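Local coordinates for protein fiber KNOB domain (Avirulent turkey hemorrhagic enteritis virus, PDB 4D63) that forms the trimeric head of the viral fibre, binds sialic acid of sialyllactose, and probably attaches the virus to sialylated host-cell receptors, at residues 135-138 and 139-143. Sequence-based numbering, arbitrary orientation.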
loop_
_atom_site.group_PDB
_atom_site.type_symbol
_atom_site.label_atom_id
_atom_site.label_comp_id
_atom_site.label_asym_id
_atom_site.label_seq_id
_atom_site.Cartn_x
_atom_site.Cartn_y
_atom_site.Cartn_z
ATOM N N VAL A 135 -16.582 -3.344 7.022
ATOM C CA VAL A 135 -16.765 -3.510 8.449
ATOM C C VAL A 135 -18.267 -3.622 8.660
ATOM O O VAL A 135 -18.990 -2.675 8.372
ATOM C CB VAL A 135 -16.199 -2.286 9.163
ATOM C CG1 VAL A 135 -16.589 -2.292 10.622
ATOM C CG2 VAL A 135 -14.679 -2.260 9.018
ATOM N N ILE A 136 -18.734 -4.799 9.082
ATOM C CA ILE A 136 -20.167 -5.063 9.265
ATOM C C ILE A 136 -20.517 -4.857 10.747
ATOM O O ILE A 136 -19.937 -5.532 11.611
ATOM C CB ILE A 136 -20.576 -6.532 8.942
ATOM C CG1 ILE A 136 -19.883 -7.124 7.722
ATOM C CG2 ILE A 136 -22.086 -6.649 8.785
ATOM C CD1 ILE A 136 -20.124 -6.358 6.473
ATOM N N LEU A 137 -21.464 -3.963 11.036
ATOM C CA LEU A 137 -21.926 -3.737 12.410
ATOM C C LEU A 137 -22.966 -4.776 12.828
ATOM O O LEU A 137 -23.553 -5.467 11.980
ATOM C CB LEU A 137 -22.513 -2.330 12.547
ATOM C CG LEU A 137 -21.569 -1.155 12.316
ATOM C CD1 LEU A 137 -22.227 0.135 12.747
ATOM C CD2 LEU A 137 -20.276 -1.340 13.084
ATOM N N GLU A 138 -23.225 -4.872 14.132
ATOM C CA GLU A 138 -24.229 -5.829 14.654
ATOM C C GLU A 138 -25.661 -5.631 14.112
ATOM O O GLU A 138 -26.411 -6.602 14.000
ATOM C CB GLU A 138 -24.221 -5.878 16.184
ATOM C CG GLU A 138 -23.381 -7.049 16.701
ATOM C CD GLU A 138 -22.855 -6.857 18.111
ATOM O OE1 GLU A 138 -23.428 -6.043 18.869
ATOM O OE2 GLU A 138 -21.854 -7.532 18.454
ATOM N N ASN A 139 -26.000 -4.396 13.752
ATOM C CA ASN A 139 -27.288 -4.065 13.135
ATOM C C ASN A 139 -27.255 -4.226 11.607
ATOM O O ASN A 139 -28.087 -3.654 10.888
ATOM C CB ASN A 139 -27.677 -2.628 13.488
ATOM C CG ASN A 139 -26.756 -1.605 12.856
ATOM O OD1 ASN A 139 -25.824 -1.962 12.138
ATOM N ND2 ASN A 139 -26.994 -0.324 13.137
ATOM N N ASN A 140 -26.254 -4.971 11.132
ATOM C CA ASN A 140 -26.022 -5.279 9.710
ATOM C C ASN A 140 -25.692 -4.103 8.769
ATOM O O ASN A 140 -25.466 -4.332 7.579
ATOM C CB ASN A 140 -27.182 -6.122 9.133
ATOM C CG ASN A 140 -27.206 -7.542 9.662
ATOM O OD1 ASN A 140 -26.162 -8.170 9.896
ATOM N ND2 ASN A 140 -28.425 -8.068 9.844
ATOM N N SER A 141 -25.651 -2.862 9.261
ATOM C CA SER A 141 -25.058 -1.780 8.459
ATOM C C SER A 141 -23.557 -2.084 8.277
ATOM O O SER A 141 -22.965 -2.875 9.048
ATOM C CB SER A 141 -25.276 -0.388 9.075
ATOM O OG SER A 141 -25.075 -0.415 10.469
ATOM N N SER A 142 -22.967 -1.489 7.239
ATOM C CA SER A 142 -21.603 -1.779 6.879
ATOM C C SER A 142 -20.935 -0.533 6.325
ATOM O O SER A 142 -21.600 0.349 5.762
ATOM C CB SER A 142 -21.528 -2.960 5.880
ATOM O OG SER A 142 -21.574 -2.547 4.523
ATOM N N PHE A 143 -19.615 -0.467 6.519
ATOM C CA PHE A 143 -18.813 0.662 6.069
ATOM C C PHE A 143 -17.589 0.159 5.319
ATOM O O PHE A 143 -16.874 -0.737 5.778
ATOM C CB PHE A 143 -18.450 1.553 7.271
ATOM C CG PHE A 143 -19.670 2.063 7.995
ATOM C CD1 PHE A 143 -20.345 1.249 8.907
ATOM C CD2 PHE A 143 -20.197 3.318 7.699
ATOM C CE1 PHE A 143 -21.504 1.683 9.529
ATOM C CE2 PHE A 143 -21.356 3.760 8.325
ATOM C CZ PHE A 143 -22.007 2.941 9.240
#
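V135 and F143 form an antiparallel hydrogen-bonded pair near the tip of the beta hairpin joining strands 129-137 and 142-154: V135 N gives to F143 O and F143 N to V135 O, both at 2.9 Å. V135, beta-branched and suited to a strand, is buried against V167 and I171, on the same face as F143. I136, next along, lies on the opposite face with S142, whose small side chain lets I136 CD1 pack 3.7 Å from S142 CB while its OG bonds to E134. L137 N then reaches S141 O at 2.7 Å, nearly in line with the carbonyl. With L137 CG beside the backbone N (chi1 -63°) and CD1 anti to CA (chi2 -169°), CD1 meets the edge of the F143 ring, 3.6 Å from CE1. L137 also opens a type I turn with a G1 bulge, the 3:5 hairpin: N140 N returns to L137 O, and N140, with positive phi (64°), takes the place usually held by glycine, which asparagine also fills. N139 OD1 accepts from S141 N at 3.0 Å, an Asx turn, the donor above the amide plane. Backbone bonds and this asparagine thus fix the reversal, so E138, N139 and N140 can stay exposed at the tip.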